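Local coordinates for protein DNA fragmentation factor subunit beta (Mus musculus, PDB 1V0D) that cleaves chromosomal DNA during apoptosis, acting as a nuclease that fragments DNA and drives chromatin condensation, at residues A[132-144]-A[149-161]. Numbering follows the deposited sequence.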
ATOM      1  N   ASN A 132     -21.791  -2.223  -0.862  1.00 62.40           N
ATOM      2  CA  ASN A 132     -22.932  -1.448  -0.401  1.00 62.50           C
ATOM      3  C   ASN A 132     -22.580   0.037  -0.280  1.00 61.67           C
ATOM      4  O   ASN A 132     -22.554   0.616   0.816  1.00 60.00           O
ATOM      5  CB  ASN A 132     -23.436  -1.985   0.931  1.00 64.78           C
ATOM      6  CG  ASN A 132     -24.709  -1.303   1.378  1.00 67.15           C
ATOM      7  OD1 ASN A 132     -25.303  -0.514   0.633  1.00 69.81           O
ATOM      8  ND2 ASN A 132     -25.142  -1.603   2.596  1.00 67.41           N
ATOM      9  N   ILE A 133     -22.316   0.642  -1.436  1.00 60.33           N
ATOM     10  CA  ILE A 133     -21.951   2.050  -1.541  1.00 57.14           C
ATOM     11  C   ILE A 133     -22.992   2.991  -0.945  1.00 57.18           C
ATOM     12  O   ILE A 133     -22.658   3.949  -0.243  1.00 56.37           O
ATOM     13  CB  ILE A 133     -21.758   2.440  -3.006  1.00 53.59           C
ATOM     14  CG1 ILE A 133     -20.665   1.582  -3.626  1.00 52.17           C
ATOM     15  CG2 ILE A 133     -21.414   3.906  -3.110  1.00 53.40           C
ATOM     16  CD1 ILE A 133     -20.512   1.800  -5.115  1.00 52.11           C
ATOM     17  N   THR A 134     -24.257   2.709  -1.234  1.00 57.30           N
ATOM     18  CA  THR A 134     -25.342   3.546  -0.768  1.00 57.83           C
ATOM     19  C   THR A 134     -25.419   3.712   0.739  1.00 59.29           C
ATOM     20  O   THR A 134     -25.783   4.783   1.219  1.00 59.89           O
ATOM     21  CB  THR A 134     -26.688   3.027  -1.272  1.00 57.81           C
ATOM     22  OG1 THR A 134     -26.623   2.824  -2.690  1.00 56.86           O
ATOM     23  CG2 THR A 134     -27.778   4.041  -0.972  1.00 59.51           C
ATOM     24  N   ALA A 135     -25.080   2.671   1.495  1.00 60.65           N
ATOM     25  CA  ALA A 135     -25.139   2.763   2.958  1.00 62.34           C
ATOM     26  C   ALA A 135     -24.152   3.804   3.493  1.00 62.97           C
ATOM     27  O   ALA A 135     -23.032   3.918   3.004  1.00 63.57           O
ATOM     28  CB  ALA A 135     -24.853   1.401   3.575  1.00 63.11           C
ATOM     29  N   GLU A 136     -24.557   4.553   4.509  1.00 63.77           N
ATOM     30  CA  GLU A 136     -23.683   5.582   5.056  1.00 66.13           C
ATOM     31  C   GLU A 136     -23.338   5.402   6.527  1.00 67.98           C
ATOM     32  O   GLU A 136     -22.252   5.789   6.975  1.00 68.13           O
ATOM     33  CB  GLU A 136     -24.327   6.957   4.869  1.00 66.60           C
ATOM     34  CG  GLU A 136     -23.492   8.110   5.398  1.00 67.61           C
ATOM     35  CD  GLU A 136     -22.270   8.415   4.530  1.00 69.97           C
ATOM     36  OE1 GLU A 136     -21.364   9.131   5.018  1.00 69.01           O
ATOM     37  OE2 GLU A 136     -22.219   7.958   3.359  1.00 69.91           O
ATOM     38  N   THR A 137     -24.267   4.816   7.276  1.00 69.97           N
ATOM     39  CA  THR A 137     -24.074   4.614   8.705  1.00 70.86           C
ATOM     40  C   THR A 137     -23.599   3.231   9.097  1.00 71.56           C
ATOM     41  O   THR A 137     -23.827   2.245   8.386  1.00 71.23           O
ATOM     42  CB  THR A 137     -25.357   4.888   9.463  1.00 70.92           C
ATOM     43  OG1 THR A 137     -25.921   6.110   8.984  1.00 71.83           O
ATOM     44  CG2 THR A 137     -25.071   5.022  10.958  1.00 72.62           C
ATOM     45  N   ARG A 138     -22.941   3.179  10.251  1.00 72.66           N
ATOM     46  CA  ARG A 138     -22.415   1.940  10.799  1.00 74.30           C
ATOM     47  C   ARG A 138     -23.575   0.996  11.069  1.00 76.65           C
ATOM     48  O   ARG A 138     -23.434  -0.227  10.977  1.00 77.29           O
ATOM     49  CB  ARG A 138     -21.661   2.231  12.090  1.00 71.95           C
ATOM     50  CG  ARG A 138     -20.759   1.116  12.534  1.00 70.57           C
ATOM     51  CD  ARG A 138     -19.767   1.637  13.542  1.00 70.67           C
ATOM     52  NE  ARG A 138     -18.620   0.751  13.670  1.00 72.05           N
ATOM     53  CZ  ARG A 138     -17.520   1.058  14.348  1.00 74.14           C
ATOM     54  NH1 ARG A 138     -17.423   2.234  14.960  1.00 73.78           N
ATOM     55  NH2 ARG A 138     -16.507   0.196  14.400  1.00 73.91           N
ATOM     56  N   GLU A 139     -24.724   1.584  11.397  1.00 78.50           N
ATOM     57  CA  GLU A 139     -25.939   0.833  11.675  1.00 80.54           C
ATOM     58  C   GLU A 139     -26.396   0.057  10.434  1.00 80.28           C
ATOM     59  O   GLU A 139     -26.680  -1.133  10.512  1.00 80.57           O
ATOM     60  CB  GLU A 139     -27.049   1.795  12.119  1.00 84.07           C
ATOM     61  CG  GLU A 139     -28.342   1.126  12.595  1.00 88.86           C
ATOM     62  CD  GLU A 139     -28.204   0.467  13.970  1.00 92.97           C
ATOM     63  OE1 GLU A 139     -27.823   1.169  14.940  1.00 93.07           O
ATOM     64  OE2 GLU A 139     -28.483  -0.752  14.080  1.00 94.53           O
ATOM     65  N   GLN A 140     -26.455   0.731   9.289  1.00 80.19           N
ATOM     66  CA  GLN A 140     -26.899   0.091   8.052  1.00 78.94           C
ATOM     67  C   GLN A 140     -25.850  -0.672   7.249  1.00 78.11           C
ATOM     68  O   GLN A 140     -26.167  -1.226   6.196  1.00 76.97           O
ATOM     69  CB  GLN A 140     -27.578   1.115   7.145  1.00 78.31           C
ATOM     70  CG  GLN A 140     -27.075   2.529   7.311  1.00 78.89           C
ATOM     71  CD  GLN A 140     -27.759   3.476   6.349  1.00 80.67           C
ATOM     72  OE1 GLN A 140     -27.640   4.697   6.467  1.00 81.33           O
ATOM     73  NE2 GLN A 140     -28.480   2.915   5.377  1.00 80.41           N
ATOM     74  N   ASP A 141     -24.612  -0.703   7.736  1.00 77.18           N
ATOM     75  CA  ASP A 141     -23.541  -1.430   7.052  1.00 76.68           C
ATOM     76  C   ASP A 141     -22.316  -1.505   7.944  1.00 75.06           C
ATOM     77  O   ASP A 141     -21.249  -1.008   7.594  1.00 74.68           O
ATOM     78  CB  ASP A 141     -23.183  -0.750   5.726  1.00 78.87           C
ATOM     79  CG  ASP A 141     -22.141  -1.527   4.927  1.00 79.38           C
ATOM     80  OD1 ASP A 141     -22.245  -2.772   4.838  1.00 80.72           O
ATOM     81  OD2 ASP A 141     -21.224  -0.887   4.373  1.00 79.51           O
ATOM     82  N   PRO A 142     -22.455  -2.149   9.109  1.00 74.32           N
ATOM     83  CA  PRO A 142     -21.377  -2.306  10.090  1.00 73.16           C
ATOM     84  C   PRO A 142     -20.144  -3.046   9.566  1.00 71.47           C
ATOM     85  O   PRO A 142     -19.031  -2.833  10.051  1.00 70.01           O
ATOM     86  CB  PRO A 142     -22.068  -3.048  11.228  1.00 73.64           C
ATOM     87  CG  PRO A 142     -23.038  -3.926  10.490  1.00 73.34           C
ATOM     88  CD  PRO A 142     -23.624  -2.966   9.486  1.00 74.33           C
ATOM     89  N   SER A 143     -20.348  -3.908   8.574  1.00 69.66           N
ATOM     90  CA  SER A 143     -19.251  -4.672   7.999  1.00 69.61           C
ATOM     91  C   SER A 143     -18.097  -3.740   7.603  1.00 69.03           C
ATOM     92  O   SER A 143     -16.931  -3.979   7.942  1.00 68.50           O
ATOM     93  CB  SER A 143     -19.750  -5.444   6.785  1.00 70.65           C
ATOM     94  OG  SER A 143     -18.885  -6.528   6.494  1.00 75.58           O
ATOM     95  N   TRP A 144     -18.444  -2.679   6.881  1.00 67.82           N
ATOM     96  CA  TRP A 144     -17.491  -1.668   6.442  1.00 65.88           C
ATOM     97  C   TRP A 144     -16.603  -1.236   7.613  1.00 67.01           C
ATOM     98  O   TRP A 144     -15.378  -1.252   7.503  1.00 69.62           O
ATOM     99  CB  TRP A 144     -18.251  -0.439   5.927  1.00 63.29           C
ATOM    100  CG  TRP A 144     -17.443   0.551   5.110  1.00 59.34           C
ATOM    101  CD1 TRP A 144     -17.228   0.519   3.753  1.00 57.27           C
ATOM    102  CD2 TRP A 144     -16.795   1.744   5.588  1.00 56.92           C
ATOM    103  NE1 TRP A 144     -16.495   1.619   3.363  1.00 56.00           N
ATOM    104  CE2 TRP A 144     -16.215   2.386   4.465  1.00 55.18           C
ATOM    105  CE3 TRP A 144     -16.646   2.333   6.857  1.00 54.69           C
ATOM    106  CZ2 TRP A 144     -15.503   3.585   4.571  1.00 52.49           C
ATOM    107  CZ3 TRP A 144     -15.932   3.532   6.962  1.00 52.01           C
ATOM    108  CH2 TRP A 144     -15.372   4.141   5.825  1.00 52.71           C
ATOM    109  N   GLU A 149     -12.280   2.380  15.302  1.00 73.98           N
ATOM    110  CA  GLU A 149     -12.688   2.720  16.658  1.00 76.88           C
ATOM    111  C   GLU A 149     -14.199   2.947  16.679  1.00 78.16           C
ATOM    112  O   GLU A 149     -14.845   2.969  15.631  1.00 78.37           O
ATOM    113  CB  GLU A 149     -11.941   3.968  17.127  1.00 78.39           C
ATOM    114  CG  GLU A 149     -10.434   3.824  17.018  1.00 82.71           C
ATOM    115  CD  GLU A 149      -9.672   4.961  17.683  1.00 86.53           C
ATOM    116  OE1 GLU A 149      -9.888   6.139  17.314  1.00 88.04           O
ATOM    117  OE2 GLU A 149      -8.849   4.673  18.580  1.00 88.85           O
ATOM    118  N   SER A 150     -14.772   3.117  17.862  1.00 79.34           N
ATOM    119  CA  SER A 150     -16.212   3.303  17.948  1.00 80.21           C
ATOM    120  C   SER A 150     -16.680   4.699  17.597  1.00 79.71           C
ATOM    121  O   SER A 150     -17.773   4.862  17.058  1.00 81.15           O
ATOM    122  CB  SER A 150     -16.703   2.931  19.341  1.00 81.72           C
ATOM    123  OG  SER A 150     -16.403   1.573  19.613  1.00 84.65           O
ATOM    124  N   ARG A 151     -15.861   5.701  17.901  1.00 78.08           N
ATOM    125  CA  ARG A 151     -16.209   7.091  17.611  1.00 77.29           C
ATOM    126  C   ARG A 151     -16.714   7.251  16.179  1.00 76.23           C
ATOM    127  O   ARG A 151     -17.477   8.173  15.883  1.00 76.57           O
ATOM    128  CB  ARG A 151     -14.987   7.989  17.828  1.00 78.00           C
ATOM    129  CG  ARG A 151     -13.779   7.500  17.053  1.00 81.27           C
ATOM    130  CD  ARG A 151     -12.456   7.981  17.617  1.00 82.63           C
ATOM    131  NE  ARG A 151     -11.991   9.214  16.995  1.00 84.86           N
ATOM    132  CZ  ARG A 151     -10.705   9.536  16.869  1.00 87.21           C
ATOM    133  NH1 ARG A 151      -9.766   8.709  17.320  1.00 87.09           N
ATOM    134  NH2 ARG A 151     -10.355  10.685  16.300  1.00 87.78           N
ATOM    135  N   PHE A 152     -16.299   6.344  15.297  1.00 74.11           N
ATOM    136  CA  PHE A 152     -16.704   6.411  13.900  1.00 73.11           C
ATOM    137  C   PHE A 152     -18.041   5.739  13.630  1.00 74.71           C
ATOM    138  O   PHE A 152     -18.143   4.515  13.546  1.00 74.91           O
ATOM    139  CB  PHE A 152     -15.604   5.819  13.007  1.00 68.95           C
ATOM    140  CG  PHE A 152     -14.306   6.572  13.085  1.00 64.42           C
ATOM    141  CD1 PHE A 152     -13.113   5.910  13.353  1.00 63.41           C
ATOM    142  CD2 PHE A 152     -14.285   7.956  12.955  1.00 62.38           C
ATOM    143  CE1 PHE A 152     -11.919   6.619  13.499  1.00 61.85           C
ATOM    144  CE2 PHE A 152     -13.100   8.671  13.099  1.00 61.36           C
ATOM    145  CZ  PHE A 152     -11.916   8.002  13.374  1.00 61.08           C
ATOM    146  N   ARG A 153     -19.065   6.573  13.495  1.00 76.73           N
ATOM    147  CA  ARG A 153     -20.428   6.126  13.240  1.00 78.61           C
ATOM    148  C   ARG A 153     -20.762   6.237  11.751  1.00 78.38           C
ATOM    149  O   ARG A 153     -21.493   5.415  11.194  1.00 79.54           O
ATOM    150  CB  ARG A 153     -21.409   7.006  14.024  1.00 80.67           C
ATOM    151  CG  ARG A 153     -21.326   6.914  15.545  1.00 84.23           C
ATOM    152  CD  ARG A 153     -22.239   5.807  16.079  1.00 86.98           C
ATOM    153  NE  ARG A 153     -21.613   4.485  16.050  1.00 88.96           N
ATOM    154  CZ  ARG A 153     -22.283   3.338  15.973  1.00 89.50           C
ATOM    155  NH1 ARG A 153     -23.611   3.337  15.907  1.00 89.53           N
ATOM    156  NH2 ARG A 153     -21.625   2.185  15.974  1.00 89.16           N
ATOM    157  N   ASN A 154     -20.215   7.268  11.119  1.00 77.22           N
ATOM    158  CA  ASN A 154     -20.483   7.549   9.718  1.00 74.80           C
ATOM    159  C   ASN A 154     -19.298   7.248   8.806  1.00 71.65           C
ATOM    160  O   ASN A 154     -18.149   7.348   9.227  1.00 71.24           O
ATOM    161  CB  ASN A 154     -20.875   9.026   9.589  1.00 77.38           C
ATOM    162  CG  ASN A 154     -21.461   9.352   8.235  1.00 82.45           C
ATOM    163  OD1 ASN A 154     -21.698  10.521   7.901  1.00 84.13           O
ATOM    164  ND2 ASN A 154     -21.709   8.314   7.439  1.00 84.34           N
ATOM    165  N   LYS A 155     -19.577   6.882   7.557  1.00 67.97           N
ATOM    166  CA  LYS A 155     -18.514   6.602   6.595  1.00 65.73           C
ATOM    167  C   LYS A 155     -17.777   7.888   6.187  1.00 65.56           C
ATOM    168  O   LYS A 155     -16.554   7.993   6.347  1.00 66.16           O
ATOM    169  CB  LYS A 155     -19.078   5.927   5.345  1.00 63.14           C
ATOM    170  CG  LYS A 155     -19.478   4.472   5.532  1.00 59.96           C
ATOM    171  CD  LYS A 155     -19.945   3.874   4.216  1.00 54.83           C
ATOM    172  CE  LYS A 155     -20.401   2.444   4.387  1.00 51.78           C
ATOM    173  NZ  LYS A 155     -21.071   1.949   3.153  1.00 49.04           N
ATOM    174  N   SER A 156     -18.519   8.856   5.649  1.00 63.77           N
ATOM    175  CA  SER A 156     -17.927  10.128   5.239  1.00 61.98           C
ATOM    176  C   SER A 156     -17.049  10.628   6.364  1.00 60.81           C
ATOM    177  O   SER A 156     -15.939  11.101   6.140  1.00 61.61           O
ATOM    178  CB  SER A 156     -19.008  11.178   4.962  1.00 61.59           C
ATOM    179  OG  SER A 156     -19.713  10.895   3.767  1.00 63.34           O
ATOM    180  N   GLY A 157     -17.564  10.507   7.580  1.00 59.55           N
ATOM    181  CA  GLY A 157     -16.839  10.969   8.743  1.00 57.34           C
ATOM    182  C   GLY A 157     -15.487  10.329   8.896  1.00 56.10           C
ATOM    183  O   GLY A 157     -14.511  11.006   9.198  1.00 56.53           O
ATOM    184  N   TYR A 158     -15.415   9.022   8.694  1.00 56.34           N
ATOM    185  CA  TYR A 158     -14.142   8.345   8.837  1.00 56.41           C
ATOM    186  C   TYR A 158     -13.187   8.799   7.743  1.00 57.19           C
ATOM    187  O   TYR A 158     -12.053   9.186   8.033  1.00 58.15           O
ATOM    188  CB  TYR A 158     -14.310   6.827   8.777  1.00 55.08           C
ATOM    189  CG  TYR A 158     -12.980   6.111   8.749  1.00 55.24           C
ATOM    190  CD1 TYR A 158     -12.135   6.114   9.861  1.00 54.65           C
ATOM    191  CD2 TYR A 158     -12.526   5.492   7.583  1.00 55.22           C
ATOM    192  CE1 TYR A 158     -10.864   5.522   9.805  1.00 54.38           C
ATOM    193  CE2 TYR A 158     -11.261   4.899   7.519  1.00 53.10           C
ATOM    194  CZ  TYR A 158     -10.441   4.919   8.627  1.00 52.21           C
ATOM    195  OH  TYR A 158      -9.205   4.341   8.546  1.00 51.05           O
ATOM    196  N   LEU A 159     -13.643   8.752   6.491  1.00 56.47           N
ATOM    197  CA  LEU A 159     -12.816   9.168   5.360  1.00 55.60           C
ATOM    198  C   LEU A 159     -12.351  10.619   5.499  1.00 56.51           C
ATOM    199  O   LEU A 159     -11.242  10.973   5.098  1.00 55.90           O
ATOM    200  CB  LEU A 159     -13.583   8.966   4.056  1.00 53.57           C
ATOM    201  CG  LEU A 159     -13.094   7.792   3.201  1.00 54.08           C
ATOM    202  CD1 LEU A 159     -12.678   6.615   4.066  1.00 54.58           C
ATOM    203  CD2 LEU A 159     -14.191   7.377   2.254  1.00 54.85           C
ATOM    204  N   ARG A 160     -13.199  11.458   6.081  1.00 57.54           N
ATOM    205  CA  ARG A 160     -12.846  12.851   6.298  1.00 58.65           C
ATOM    206  C   ARG A 160     -11.642  12.847   7.236  1.00 58.46           C
ATOM    207  O   ARG A 160     -10.609  13.461   6.956  1.00 59.90           O
ATOM    208  CB  ARG A 160     -14.018  13.586   6.944  1.00 59.54           C
ATOM    209  CG  ARG A 160     -13.879  15.089   6.977  1.00 63.82           C
ATOM    210  CD  ARG A 160     -15.146  15.707   7.524  1.00 68.15           C
ATOM    211  NE  ARG A 160     -16.328  15.081   6.934  1.00 73.32           N
ATOM    212  CZ  ARG A 160     -17.509  14.986   7.544  1.00 75.99           C
ATOM    213  NH1 ARG A 160     -17.671  15.481   8.770  1.00 76.11           N
ATOM    214  NH2 ARG A 160     -18.527  14.381   6.940  1.00 76.24           N
ATOM    215  N   TYR A 161     -11.789  12.138   8.349  1.00 57.77           N
ATOM    216  CA  TYR A 161     -10.735  12.005   9.354  1.00 57.59           C
ATOM    217  C   TYR A 161      -9.446  11.477   8.713  1.00 56.74           C
ATOM    218  O   TYR A 161      -8.348  11.957   8.981  1.00 55.05           O
ATOM    219  CB  TYR A 161     -11.181  11.020  10.450  1.00 57.08           C
ATOM    220  CG  TYR A 161     -10.060  10.577  11.358  1.00 55.12           C
ATOM    221  CD1 TYR A 161      -9.678  11.353  12.451  1.00 55.51           C
ATOM    222  CD2 TYR A 161      -9.341   9.406  11.088  1.00 55.67           C
ATOM    223  CE1 TYR A 161      -8.596  10.982  13.263  1.00 57.76           C
ATOM    224  CE2 TYR A 161      -8.253   9.021  11.890  1.00 57.37           C
ATOM    225  CZ  TYR A 161      -7.885   9.815  12.978  1.00 58.81           C
ATOM    226  OH  TYR A 161      -6.821   9.447  13.784  1.00 59.18           O
TER
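K155 lies along one face of the W144 indole, with CE 3.7 Å from the centroid of its five-membered ring, a CH-pi contact that the ammonium extends as a cation-pi pair. L159 CD1 sits at the edge of the indole, and Y158 CD2 meets W144 CH2 obliquely at 3.6 Å. One face of the R153 guanidinium rests on R138 CB, and R138 NH1 donates to E149 O (2.8 Å), which sits near the edge of the R138 guanidinium, 16° out of its plane. Extended beyond CG (chi2 -177°), the lysine runs past the indole until NZ donates a hydrogen bond to A135 O, pairs with D141 OD2 in a salt bridge and also donates to Y247 O. W144 NE1 is tied to P246 O. With an alanine at W144 the lysine chain would probably lose the ring it lies on, and P246 O is likely to be left without its indole donor. Here the loop leading into helix 155-175 folds back on that helix's first turn, with N154 at the N-cap and a single beta bridge between T137 and N154. E136 OE1 grips the turn, accepting S156 N (2.9 Å) and S156 OG (2.7 Å) from opposite faces of the carboxylate plane, while OE2 pairs with R212.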